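Local coordinates for protein D-glyceraldehyde dehydrogenase (NADP(+)) (Thermoplasma acidophilum, PDB 5IZD) that oxidises D-glyceraldehyde to (R)-glycerate with NADP(+) in the non-phosphorylated Entner-Doudoroff pathway, working as a homotetramer built as a dimer of dimers, at residues 256-261 with 290-295; 347-352 with 362-367; 409-414 with 428-433. All coordinates share one frame; numbering follows the deposited sequence.

Interaction 1: 256-261 with 290-295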
loop_
_atom_site.group_PDB
_atom_site.type_symbol
_atom_site.label_atom_id
_atom_site.label_comp_id
_atom_site.label_asym_id
_atom_site.label_seq_id
_atom_site.Cartn_x
_atom_site.Cartn_y
_atom_site.Cartn_z
ATOM N N VAL A 256 31.068 17.162 2.749
ATOM C CA VAL A 256 30.828 18.589 2.883
ATOM C C VAL A 256 31.295 19.223 1.574
ATOM O O VAL A 256 32.490 19.375 1.316
ATOM C CB VAL A 256 31.590 19.173 4.086
ATOM C CG1 VAL A 256 31.284 20.659 4.258
ATOM C CG2 VAL A 256 31.241 18.376 5.385
ATOM N N TRP A 257 30.324 19.575 0.745
ATOM C CA TRP A 257 30.626 20.170 -0.560
ATOM C C TRP A 257 31.055 21.633 -0.339
ATOM O O TRP A 257 30.887 22.169 0.765
ATOM C CB TRP A 257 29.427 20.016 -1.492
ATOM C CG TRP A 257 29.767 20.332 -2.888
ATOM C CD1 TRP A 257 29.268 21.370 -3.641
ATOM C CD2 TRP A 257 30.709 19.640 -3.737
ATOM N NE1 TRP A 257 29.837 21.364 -4.881
ATOM C CE2 TRP A 257 30.706 20.311 -4.981
ATOM C CE3 TRP A 257 31.515 18.514 -3.577
ATOM C CZ2 TRP A 257 31.508 19.899 -6.064
ATOM C CZ3 TRP A 257 32.329 18.114 -4.607
ATOM C CH2 TRP A 257 32.320 18.808 -5.861
ATOM N N LYS A 258 31.690 22.241 -1.350
ATOM C CA LYS A 258 32.199 23.622 -1.250
ATOM C C LYS A 258 31.142 24.658 -0.924
ATOM O O LYS A 258 31.480 25.670 -0.370
ATOM C CB LYS A 258 32.920 24.083 -2.542
ATOM C CG LYS A 258 32.133 23.973 -3.809
ATOM C CD LYS A 258 32.805 24.699 -5.004
ATOM C CE LYS A 258 32.210 24.107 -6.258
ATOM N NZ LYS A 258 32.831 24.549 -7.525
ATOM N N ASP A 259 29.879 24.440 -1.287
ATOM C CA ASP A 259 28.835 25.432 -0.960
ATOM C C ASP A 259 28.121 25.183 0.398
ATOM O O ASP A 259 27.100 25.788 0.677
ATOM C CB ASP A 259 27.815 25.534 -2.119
ATOM C CG ASP A 259 27.014 24.243 -2.320
ATOM O OD1 ASP A 259 27.291 23.237 -1.660
ATOM O OD2 ASP A 259 26.101 24.207 -3.163
ATOM N N ALA A 260 28.612 24.267 1.210
ATOM C CA ALA A 260 27.919 23.908 2.453
ATOM C C ALA A 260 27.817 25.077 3.427
ATOM O O ALA A 260 28.692 25.945 3.443
ATOM C CB ALA A 260 28.655 22.762 3.152
ATOM N N ASP A 261 26.794 25.076 4.276
ATOM C CA ASP A 261 26.781 25.980 5.403
ATOM C C ASP A 261 27.742 25.438 6.522
ATOM O O ASP A 261 27.489 24.397 7.109
ATOM C CB ASP A 261 25.381 26.179 5.986
ATOM C CG ASP A 261 25.431 27.121 7.225
ATOM O OD1 ASP A 261 25.809 26.710 8.373
ATOM O OD2 ASP A 261 25.182 28.317 7.019
ATOM N N HIS A 290 35.423 19.359 0.710
ATOM C CA HIS A 290 35.879 19.929 -0.539
ATOM C C HIS A 290 37.173 20.708 -0.327
ATOM O O HIS A 290 37.314 21.441 0.662
ATOM C CB HIS A 290 34.756 20.763 -1.152
ATOM C CG HIS A 290 35.013 21.177 -2.557
ATOM N ND1 HIS A 290 36.002 22.071 -2.883
ATOM C CD2 HIS A 290 34.401 20.850 -3.716
ATOM C CE1 HIS A 290 35.995 22.283 -4.198
ATOM N NE2 HIS A 290 35.033 21.554 -4.728
ATOM N N GLU A 291 38.134 20.483 -1.229
ATOM C CA GLU A 291 39.454 21.171 -1.208
ATOM C C GLU A 291 39.462 22.692 -0.964
ATOM O O GLU A 291 40.364 23.206 -0.320
ATOM C CB GLU A 291 40.277 20.861 -2.482
ATOM C CG GLU A 291 39.686 21.357 -3.818
ATOM C CD GLU A 291 40.542 20.999 -5.045
ATOM O OE1 GLU A 291 40.336 21.610 -6.123
ATOM O OE2 GLU A 291 41.418 20.105 -4.961
ATOM N N ASP A 292 38.511 23.413 -1.551
ATOM C CA ASP A 292 38.319 24.869 -1.323
ATOM C C ASP A 292 38.152 25.269 0.172
ATOM O O ASP A 292 38.556 26.359 0.566
ATOM C CB ASP A 292 37.092 25.379 -2.101
ATOM C CG ASP A 292 37.248 25.306 -3.666
ATOM O OD1 ASP A 292 38.325 24.914 -4.174
ATOM O OD2 ASP A 292 36.271 25.632 -4.378
ATOM N N ILE A 293 37.549 24.408 0.987
ATOM C CA ILE A 293 37.224 24.743 2.373
ATOM C C ILE A 293 37.843 23.785 3.438
ATOM O O ILE A 293 37.602 23.984 4.611
ATOM C CB ILE A 293 35.684 24.831 2.641
ATOM C CG1 ILE A 293 34.982 23.564 2.180
ATOM C CG2 ILE A 293 35.061 26.042 1.977
ATOM C CD1 ILE A 293 33.655 23.278 2.844
ATOM N N TYR A 294 38.590 22.766 3.012
ATOM C CA TYR A 294 39.174 21.756 3.863
ATOM C C TYR A 294 39.993 22.394 4.999
ATOM O O TYR A 294 39.834 21.996 6.149
ATOM C CB TYR A 294 40.034 20.786 3.033
ATOM C CG TYR A 294 40.743 19.702 3.821
ATOM C CD1 TYR A 294 41.973 19.965 4.440
ATOM C CD2 TYR A 294 40.198 18.443 3.979
ATOM C CE1 TYR A 294 42.631 18.998 5.188
ATOM C CE2 TYR A 294 40.842 17.457 4.751
ATOM C CZ TYR A 294 42.056 17.736 5.329
ATOM O OH TYR A 294 42.732 16.822 6.108
ATOM N N ASP A 295 40.809 23.397 4.688
ATOM C CA ASP A 295 41.708 23.975 5.719
ATOM C C ASP A 295 40.950 24.707 6.827
ATOM O O ASP A 295 41.199 24.454 8.020
ATOM C CB ASP A 295 42.756 24.904 5.104
ATOM C CG ASP A 295 43.757 24.161 4.220
ATOM O OD1 ASP A 295 44.192 23.029 4.528
ATOM O OD2 ASP A 295 44.130 24.717 3.186
HETATM O O HOH W 1 34.538 21.761 -7.344
#

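Interaction 2: 347-352 with 362-367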
loop_
_atom_site.group_PDB
_atom_site.type_symbol
_atom_site.label_atom_id
_atom_site.label_comp_id
_atom_site.label_asym_id
_atom_site.label_seq_id
_atom_site.Cartn_x
_atom_site.Cartn_y
_atom_site.Cartn_z
ATOM N N GLY A 347 44.452 14.810 19.547
ATOM C CA GLY A 347 44.122 13.685 20.412
ATOM C C GLY A 347 44.998 12.465 20.295
ATOM O O GLY A 347 46.193 12.586 20.241
ATOM N N GLY A 348 44.399 11.271 20.281
ATOM C CA GLY A 348 45.160 10.051 20.003
ATOM C C GLY A 348 45.608 9.279 21.230
ATOM O O GLY A 348 46.512 8.467 21.135
ATOM N N SER A 349 44.997 9.564 22.376
ATOM C CA SER A 349 45.344 8.877 23.633
ATOM C C SER A 349 44.193 8.991 24.611
ATOM O O SER A 349 43.212 9.709 24.380
ATOM C CB SER A 349 46.644 9.450 24.227
ATOM O OG SER A 349 46.384 10.705 24.827
ATOM N N GLN A 350 44.323 8.266 25.700
ATOM C CA GLN A 350 43.471 8.450 26.815
ATOM C C GLN A 350 43.788 9.830 27.387
ATOM O O GLN A 350 44.914 10.285 27.321
ATOM C CB GLN A 350 43.746 7.395 27.882
ATOM C CG GLN A 350 43.504 5.972 27.480
ATOM C CD GLN A 350 43.840 5.001 28.589
ATOM O OE1 GLN A 350 44.725 4.186 28.434
ATOM N NE2 GLN A 350 43.193 5.123 29.726
ATOM N N PRO A 351 42.768 10.491 27.948
ATOM C CA PRO A 351 43.016 11.672 28.727
ATOM C C PRO A 351 43.664 11.307 30.078
ATOM O O PRO A 351 43.807 10.135 30.422
ATOM C CB PRO A 351 41.612 12.229 28.936
ATOM C CG PRO A 351 40.759 11.031 29.013
ATOM C CD PRO A 351 41.359 10.067 28.044
ATOM N N SER A 352 44.073 12.340 30.802
ATOM C CA SER A 352 44.582 12.238 32.163
ATOM C C SER A 352 43.608 12.828 33.197
ATOM O O SER A 352 43.586 14.032 33.443
ATOM C CB SER A 352 45.918 12.981 32.225
ATOM O OG SER A 352 46.495 12.841 33.482
ATOM N N PHE A 362 38.049 6.059 29.103
ATOM C CA PHE A 362 37.914 7.297 28.358
ATOM C C PHE A 362 38.949 7.334 27.263
ATOM O O PHE A 362 40.044 6.819 27.409
ATOM C CB PHE A 362 38.103 8.490 29.295
ATOM C CG PHE A 362 37.010 8.627 30.309
ATOM C CD1 PHE A 362 35.815 9.275 29.979
ATOM C CD2 PHE A 362 37.137 8.060 31.584
ATOM C CE1 PHE A 362 34.793 9.393 30.901
ATOM C CE2 PHE A 362 36.087 8.168 32.495
ATOM C CZ PHE A 362 34.918 8.858 32.156
ATOM N N PHE A 363 38.595 7.951 26.130
ATOM C CA PHE A 363 39.545 8.195 25.055
ATOM C C PHE A 363 39.251 9.593 24.460
ATOM O O PHE A 363 38.102 9.964 24.292
ATOM C CB PHE A 363 39.435 7.107 23.975
ATOM C CG PHE A 363 40.662 6.967 23.147
ATOM C CD1 PHE A 363 41.709 6.151 23.576
ATOM C CD2 PHE A 363 40.833 7.704 22.012
ATOM C CE1 PHE A 363 42.878 6.036 22.864
ATOM C CE2 PHE A 363 42.014 7.598 21.273
ATOM C CZ PHE A 363 43.039 6.759 21.713
ATOM N N LEU A 364 40.291 10.350 24.146
ATOM C CA LEU A 364 40.115 11.690 23.607
ATOM C C LEU A 364 39.577 11.708 22.187
ATOM O O LEU A 364 39.894 10.808 21.392
ATOM C CB LEU A 364 41.456 12.449 23.612
ATOM C CG LEU A 364 42.089 12.807 24.983
ATOM C CD1 LEU A 364 43.512 13.306 24.813
ATOM C CD2 LEU A 364 41.225 13.895 25.627
ATOM N N PRO A 365 38.791 12.754 21.837
ATOM C CA PRO A 365 38.517 13.021 20.429
ATOM C C PRO A 365 39.803 13.037 19.581
ATOM O O PRO A 365 40.799 13.702 19.943
ATOM C CB PRO A 365 37.889 14.426 20.469
ATOM C CG PRO A 365 37.197 14.461 21.772
ATOM C CD PRO A 365 38.196 13.797 22.697
ATOM N N THR A 366 39.816 12.256 18.515
ATOM C CA THR A 366 41.018 12.014 17.752
ATOM C C THR A 366 40.755 12.268 16.222
ATOM O O THR A 366 39.866 11.646 15.642
ATOM C CB THR A 366 41.526 10.596 17.974
ATOM O OG1 THR A 366 41.783 10.373 19.376
ATOM C CG2 THR A 366 42.794 10.357 17.152
ATOM N N ILE A 367 41.546 13.174 15.640
ATOM C CA ILE A 367 41.363 13.649 14.277
ATOM C C ILE A 367 42.668 13.389 13.541
ATOM O O ILE A 367 43.747 13.745 14.032
ATOM C CB ILE A 367 40.963 15.145 14.234
ATOM C CG1 ILE A 367 39.667 15.388 15.045
ATOM C CG2 ILE A 367 40.746 15.619 12.801
ATOM C CD1 ILE A 367 39.565 16.813 15.547
#

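Interaction 3: 409-414 with 428-433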
loop_
_atom_site.group_PDB
_atom_site.type_symbol
_atom_site.label_atom_id
_atom_site.label_comp_id
_atom_site.label_asym_id
_atom_site.label_seq_id
_atom_site.Cartn_x
_atom_site.Cartn_y
_atom_site.Cartn_z
ATOM N N LEU A 409 25.368 1.676 5.616
ATOM C CA LEU A 409 24.214 2.084 6.396
ATOM C C LEU A 409 23.980 3.601 6.268
ATOM O O LEU A 409 23.302 4.017 5.307
ATOM C CB LEU A 409 24.283 1.514 7.790
ATOM C CG LEU A 409 23.336 1.948 8.913
ATOM C CD1 LEU A 409 21.940 2.139 8.466
ATOM C CD2 LEU A 409 23.386 0.949 10.072
ATOM N N ALA A 410 24.578 4.430 7.122
ATOM C CA ALA A 410 24.306 5.879 7.079
ATOM C C ALA A 410 25.340 6.664 6.308
ATOM O O ALA A 410 26.428 6.162 6.017
ATOM C CB ALA A 410 24.231 6.421 8.486
ATOM N N SER A 411 24.977 7.902 5.993
ATOM C CA SER A 411 25.825 8.813 5.267
ATOM C C SER A 411 25.256 10.234 5.457
ATOM O O SER A 411 24.081 10.366 5.834
ATOM C CB SER A 411 25.882 8.414 3.762
ATOM O OG SER A 411 24.601 8.538 3.181
ATOM N N TYR A 412 26.106 11.250 5.250
ATOM C CA TYR A 412 25.803 12.658 5.534
ATOM C C TYR A 412 26.316 13.520 4.404
ATOM O O TYR A 412 27.429 13.302 3.920
ATOM C CB TYR A 412 26.426 13.150 6.865
ATOM C CG TYR A 412 25.982 12.331 8.065
ATOM C CD1 TYR A 412 26.643 11.186 8.400
ATOM C CD2 TYR A 412 24.911 12.727 8.854
ATOM C CE1 TYR A 412 26.257 10.413 9.504
ATOM C CE2 TYR A 412 24.477 11.936 9.957
ATOM C CZ TYR A 412 25.144 10.778 10.265
ATOM O OH TYR A 412 24.727 9.956 11.278
ATOM N N LEU A 413 25.535 14.515 4.021
ATOM C CA LEU A 413 25.919 15.407 2.911
ATOM C C LEU A 413 25.524 16.843 3.242
ATOM O O LEU A 413 24.360 17.062 3.549
ATOM C CB LEU A 413 25.161 14.963 1.650
ATOM C CG LEU A 413 25.274 15.853 0.401
ATOM C CD1 LEU A 413 26.705 15.949 -0.088
ATOM C CD2 LEU A 413 24.338 15.306 -0.680
ATOM N N PHE A 414 26.426 17.803 3.119
ATOM C CA PHE A 414 26.100 19.197 3.285
ATOM C C PHE A 414 26.376 19.940 1.997
ATOM O O PHE A 414 27.506 19.970 1.531
ATOM C CB PHE A 414 26.869 19.812 4.456
ATOM C CG PHE A 414 26.248 19.468 5.783
ATOM C CD1 PHE A 414 26.360 18.192 6.290
ATOM C CD2 PHE A 414 25.438 20.385 6.440
ATOM C CE1 PHE A 414 25.696 17.833 7.462
ATOM C CE2 PHE A 414 24.785 20.049 7.614
ATOM C CZ PHE A 414 24.895 18.764 8.104
ATOM N N ILE A 428 24.332 7.654 -4.009
ATOM C CA ILE A 428 24.925 7.287 -2.690
ATOM C C ILE A 428 24.216 6.045 -2.235
ATOM O O ILE A 428 23.044 6.086 -1.800
ATOM C CB ILE A 428 24.806 8.403 -1.600
ATOM C CG1 ILE A 428 25.550 9.676 -2.013
ATOM C CG2 ILE A 428 25.294 7.913 -0.236
ATOM C CD1 ILE A 428 27.044 9.561 -1.892
ATOM N N ARG A 429 24.935 4.931 -2.344
ATOM C CA ARG A 429 24.319 3.637 -2.192
ATOM C C ARG A 429 24.403 3.248 -0.750
ATOM O O ARG A 429 25.109 2.276 -0.404
ATOM C CB ARG A 429 24.997 2.627 -3.093
ATOM C CG ARG A 429 24.796 2.908 -4.572
ATOM C CD ARG A 429 23.464 2.391 -5.068
ATOM N NE ARG A 429 23.436 0.948 -5.121
ATOM C CZ ARG A 429 22.343 0.225 -5.389
ATOM N NH1 ARG A 429 21.183 0.810 -5.633
ATOM N NH2 ARG A 429 22.404 -1.100 -5.404
ATOM N N PHE A 430 23.713 4.037 0.086
ATOM C CA PHE A 430 23.668 3.830 1.546
ATOM C C PHE A 430 22.205 3.806 1.931
ATOM O O PHE A 430 21.378 4.407 1.236
ATOM C CB PHE A 430 24.419 4.932 2.295
ATOM C CG PHE A 430 25.882 4.682 2.337
ATOM C CD1 PHE A 430 26.656 4.848 1.191
ATOM C CD2 PHE A 430 26.482 4.194 3.489
ATOM C CE1 PHE A 430 28.008 4.539 1.183
ATOM C CE2 PHE A 430 27.833 3.880 3.497
ATOM C CZ PHE A 430 28.603 4.060 2.339
ATOM N N GLY A 431 21.901 3.095 3.005
ATOM C CA GLY A 431 20.507 2.968 3.480
ATOM C C GLY A 431 19.934 4.261 4.012
ATOM O O GLY A 431 18.725 4.498 3.854
ATOM N N GLU A 432 20.781 5.111 4.593
ATOM C CA GLU A 432 20.352 6.430 5.068
ATOM C C GLU A 432 21.289 7.535 4.601
ATOM O O GLU A 432 22.518 7.424 4.748
ATOM C CB GLU A 432 20.226 6.479 6.601
ATOM C CG GLU A 432 19.350 5.388 7.157
ATOM C CD GLU A 432 19.242 5.371 8.663
ATOM O OE1 GLU A 432 18.218 4.804 9.105
ATOM O OE2 GLU A 432 20.177 5.806 9.423
ATOM N N LEU A 433 20.707 8.580 3.974
ATOM C CA LEU A 433 21.449 9.772 3.619
ATOM C C LEU A 433 20.835 10.952 4.386
ATOM O O LEU A 433 19.677 11.269 4.191
ATOM C CB LEU A 433 21.474 9.979 2.095
ATOM C CG LEU A 433 22.125 11.262 1.581
ATOM C CD1 LEU A 433 23.619 11.343 1.839
ATOM C CD2 LEU A 433 21.822 11.420 0.103
#

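Interaction 1: 256-261 with 290-295
W257 and H290 form a T-shaped (edge-to-face) aromatic pair. The imidazole turns its edge, led by CD2, toward one face of the six-membered ring of the indole; the planes stand at 89° and the centroids of the W257 and H290 rings are 4.6 Å apart. W257 CZ3 and H290 CD2 are the nearest atoms, at 3.5 Å. A CH-pi contact uses a face of the same imidazole, with K258 CB 3.6 Å from the centroid of the H290 ring and almost on its normal. The extended K258 chain lies alongside H290, and K258 CD comes 3.6 Å from D292 OD2.

Of the polar contacts, H290 N donates to V256 O at 3.0 Å. The ring itself is held at both nitrogens: D292 N donates to H290 ND1 at 3.1 Å, close to the imidazole plane, and a water lies 2.7 Å from H290 NE2 and takes a weak bond from K258 NZ. These partners should resist rotation of the ring. The apolar part is V256 CG1 against I293 CD1, 3.8 Å apart, the side chains crossing at about a right angle.

Strand 252-256, helix 262-274 and the adjacent parallel strand 284-290 form a beta-alpha-beta crossover, whose strand ends this contact joins; the second leads on into helix 294-305. The indole of W257 also packs on I392 of strand 386-392 and on V395 and M398 of helix 395-403.

Interaction 2: 347-352 with 362-367
G347 lies opposite T366 and Q350 opposite F363 as the two chains run antiparallel, tied by L364 N to S349 O at 3.0 Å with a nearly straight N-H...O angle of 166°. T366 OG1 makes the second bridge: it accepts from G348 N at 2.9 Å and donates to L364 O, from above that carbonyl's plane, at 2.8 Å, so its hydroxyl links the two segments. G347 takes a positive phi, and its CA approaches P365 O at 3.4 Å in a CA-H...O contact; a CB there would collide with that oxygen.

The F363 ring lies beneath the S349 peptide, with S349 O over its centre; CG anti to the backbone N (chi1 -158°) starts the ring on this course. L364 CB comes 3.3 Å from the same S349 O, which is thus bonded and flanked at once. P351 wedges between two neighbours, its CG 3.7 Å from F362 CB and its CB 3.7 Å from L364 CD2.

F363 also rests on L327, T330 and S331 of helix 324-339. Strands 343-346 and 366-369 are consecutive antiparallel partners at the rim of the seven-stranded mixed sheet, and this contact prolongs their hairpin-like pairing irregularly into the long connecting loop.

Interaction 3: 409-414 with 428-433
S411 sets its hydroxyl among the side chains of I428, F430 and L433. OG lies between its own backbone N and carbonyl carbon (chi1 64°), a placement from which it donates to E432 O at 2.8 Å. Apolar groups also crowd S411 OG: I428 CG2 at 3.5 Å and L433 CD1 at 3.3 Å. L433 CD1 also reaches across to L413 CB on the neighbouring strand, 3.9 Å away.

F430 leans on the backbone of 409-411. Its CB comes 3.3 Å from L409 O, and its ring carbon CD2 3.2 Å from A410 O, while S411 CB approaches the ring obliquely. R451 forms a cation-pi pair with this ring, and P253 and N403 also pack on F430. An alanine here would probably open a gap beside the L409-A410 backbone and leave R451 without its aromatic partner.

E432 points to the sheet face away from S411 and L433, shared with A410. Its extended chain lies side by side with L409, pointing the same way. The carboxylate is bound beyond the contact, OE1 to H447 ND1 and OE2 to Y434 OH. E432 N donates to L409 O at 2.8 Å. The L409 side chain comes about 3 Å from that of E247, the predicted proton acceptor, so this end of the contact probably borders the active site.

Strands 410-414 and 432-435 are the parallel pair of a beta-alpha-beta unit, joined through helix 418-427; E432 and L433 pair onward with a strand of a second subunit. The chemistry is thus divided: a buried hydroxyl satisfied by a carbonyl within an apolar nest on one face, a buried acid tethered at both oxygens on the other.

How the interactions relate
All three contacts hold parts of one seven-stranded mixed sheet. Interaction 3 is buried, at the strand that borders a second subunit and close to the predicted active-site glutamate; interactions 1 and 2 are partly buried, with exposed residues at their margins. Interaction 1 ties loops following two central strands, and interaction 2 lies at the rim opposite the one bearing interaction 3. Their chemistry follows: a ring with water and a lysine near the surface in 1, backbone and threonine bonds with glycines, a proline and a phenylalanine ring in 2, a buried hydroxyl and acid in 3. Interactions 1 and 3 meet, W257 N lying 3.0 Å from F414 O, probably hydrogen-bonded; interaction 2 touches neither.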